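Local coordinates for putative heme binding protein (Tannerella forsythia, PDB 6EU8), which probably binds heme, as a member of the HmuY-like family of bacterial heme-binding proteins, and was crystallised here in its heme-free form, at residues 45-50 with 128-133. Numbering follows the deposited sequence.
Sequences HVMKNG and FTVAGM
H45 and V130 pair through two backbone hydrogen bonds, and M47 and F128 form a second such pair two residues along. Strands 45-48 and 128-131 are therefore antiparallel. H45 N to V130 O and V130 N to H45 O are both 2.9 Å. The second bond is nearly straight, 174° at the hydrogen. At the other end, M47 N to F128 O is again 2.9 Å, while F128 N to M47 O is longer at 3.1 Å. V46 and T129 make the non-hydrogen-bonded pair in the middle, and T129 CA makes a CA-H...O contact with H45 O.

The tighter side-chain packing is on the face that carries H45, M47, F128 and V130. M47 CB lies over one face of the F128 ring, 4.2 Å from the ring centroid, in a CH-pi contact displaced toward the rim. M47 CG meets F128 CE1 at 3.9 Å. The M47 chain bends at chi2 (-65°), which sets SD; from there CE meets V130 CG2 at 3.8 Å. V130 CG1 lies at the edge of the F128 ring, in its plane. H45 CG is anti to the carbonyl carbon (chi1 -68°), which puts the ring near G132. It approaches G132 CA obliquely, with ND1 nearest. Its polar ends are held elsewhere: ND1 bonds to D112 and NE2 to E43.

The opposite face is looser. There V46 CG2 and T129 OG1 meet at 3.9 Å. Past K48 the chain turns through N49 and G50, which are exposed in the single chain.

The pair joins the 44-48/51-56 hairpin to strand 127-136 within the large antiparallel sheet of this HmuY-family protein. Strand 44-48 lies between the two, and V46 bonds to L53 and E54. T129 carries the sheet on to strand 115-117 by backbone bonds to V116 and G117.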
loop_
_atom_site.group_PDB
_atom_site.type_symbol
_atom_site.label_atom_id
_atom_site.label_comp_id
_atom_site.label_asym_id
_atom_site.label_seq_id
_atom_site.Cartn_x
_atom_site.Cartn_y
_atom_site.Cartn_z
ATOM N N HIS A 45 3.801 19.435 -2.803
ATOM C CA HIS A 45 4.692 20.452 -2.268
ATOM C C HIS A 45 6.113 20.173 -2.756
ATOM O O HIS A 45 6.658 19.067 -2.521
ATOM C CB HIS A 45 4.602 20.515 -0.748
ATOM C CG HIS A 45 3.266 21.021 -0.256
ATOM N ND1 HIS A 45 2.755 20.702 0.972
ATOM C CD2 HIS A 45 2.374 21.861 -0.835
ATOM C CE1 HIS A 45 1.574 21.287 1.124
ATOM N NE2 HIS A 45 1.316 21.988 0.035
ATOM N N VAL A 46 6.666 21.166 -3.476
ATOM C CA VAL A 46 8.058 21.076 -4.002
ATOM C C VAL A 46 8.988 21.556 -2.907
ATOM O O VAL A 46 8.854 22.675 -2.392
ATOM C CB VAL A 46 8.224 21.898 -5.292
ATOM C CG1 VAL A 46 9.669 21.871 -5.809
ATOM C CG2 VAL A 46 7.300 21.410 -6.373
ATOM N N MET A 47 9.907 20.687 -2.495
ATOM C CA MET A 47 10.903 21.008 -1.472
ATOM C C MET A 47 12.182 21.375 -2.217
ATOM O O MET A 47 12.608 20.646 -3.113
ATOM C CB MET A 47 11.184 19.804 -0.577
ATOM C CG MET A 47 10.013 19.344 0.237
ATOM S SD MET A 47 9.553 20.633 1.422
ATOM C CE MET A 47 7.852 20.162 1.552
ATOM N N LYS A 48 12.750 22.535 -1.885
ATOM C CA LYS A 48 13.995 23.025 -2.499
ATOM C C LYS A 48 14.867 23.523 -1.351
ATOM O O LYS A 48 14.431 24.352 -0.547
ATOM C CB LYS A 48 13.694 24.154 -3.497
ATOM C CG LYS A 48 14.903 24.986 -3.947
ATOM C CD LYS A 48 15.640 24.331 -5.096
ATOM C CE LYS A 48 16.961 25.048 -5.375
ATOM N NZ LYS A 48 17.640 24.410 -6.529
ATOM N N ASN A 49 16.097 23.007 -1.269
ATOM C CA ASN A 49 17.040 23.379 -0.223
ATOM C C ASN A 49 16.497 23.179 1.195
ATOM O O ASN A 49 16.784 23.978 2.098
ATOM C CB ASN A 49 17.529 24.825 -0.415
ATOM C CG ASN A 49 18.272 25.036 -1.724
ATOM O OD1 ASN A 49 18.703 24.086 -2.388
ATOM N ND2 ASN A 49 18.424 26.298 -2.112
ATOM N N GLY A 50 15.718 22.112 1.380
ATOM C CA GLY A 50 15.162 21.725 2.672
ATOM C C GLY A 50 13.935 22.476 3.162
ATOM O O GLY A 50 13.511 22.276 4.293
ATOM N N PHE A 128 12.812 17.959 -4.727
ATOM C CA PHE A 128 11.949 16.777 -4.913
ATOM C C PHE A 128 10.523 17.161 -4.468
ATOM O O PHE A 128 10.357 18.211 -3.853
ATOM C CB PHE A 128 12.443 15.557 -4.142
ATOM C CG PHE A 128 12.619 15.778 -2.662
ATOM C CD1 PHE A 128 11.552 15.627 -1.773
ATOM C CD2 PHE A 128 13.881 16.136 -2.128
ATOM C CE1 PHE A 128 11.719 15.873 -0.415
ATOM C CE2 PHE A 128 14.039 16.362 -0.767
ATOM C CZ PHE A 128 12.968 16.219 0.098
ATOM N N THR A 129 9.538 16.343 -4.840
ATOM C CA THR A 129 8.107 16.679 -4.572
ATOM C C THR A 129 7.468 15.647 -3.646
ATOM O O THR A 129 7.605 14.437 -3.855
ATOM C CB THR A 129 7.330 16.757 -5.886
ATOM O OG1 THR A 129 8.053 17.603 -6.804
ATOM C CG2 THR A 129 5.912 17.384 -5.688
ATOM N N VAL A 130 6.745 16.132 -2.640
ATOM C CA VAL A 130 6.022 15.280 -1.657
ATOM C C VAL A 130 4.513 15.582 -1.623
ATOM O O VAL A 130 4.068 16.673 -1.933
ATOM C CB VAL A 130 6.590 15.425 -0.246
ATOM C CG1 VAL A 130 8.018 14.853 -0.180
ATOM C CG2 VAL A 130 6.609 16.871 0.221
ATOM N N ALA A 131 3.746 14.574 -1.207
ATOM C CA ALA A 131 2.296 14.733 -0.963
ATOM C C ALA A 131 2.081 15.609 0.259
ATOM O O ALA A 131 2.674 15.379 1.304
ATOM C CB ALA A 131 1.674 13.377 -0.764
ATOM N N GLY A 132 1.217 16.631 0.159
ATOM C CA GLY A 132 0.953 17.475 1.347
ATOM C C GLY A 132 0.450 16.679 2.546
ATOM O O GLY A 132 0.863 16.907 3.688
ATOM N N MET A 133 -0.444 15.730 2.285
ATOM C CA MET A 133 -0.890 14.785 3.263
ATOM C C MET A 133 -1.127 13.431 2.595
ATOM O O MET A 133 -1.673 13.408 1.500
ATOM C CB MET A 133 -2.243 15.277 3.830
ATOM C CG MET A 133 -2.195 16.532 4.682
ATOM S SD MET A 133 -1.310 16.433 6.256
ATOM C CE MET A 133 -1.462 14.710 6.699
#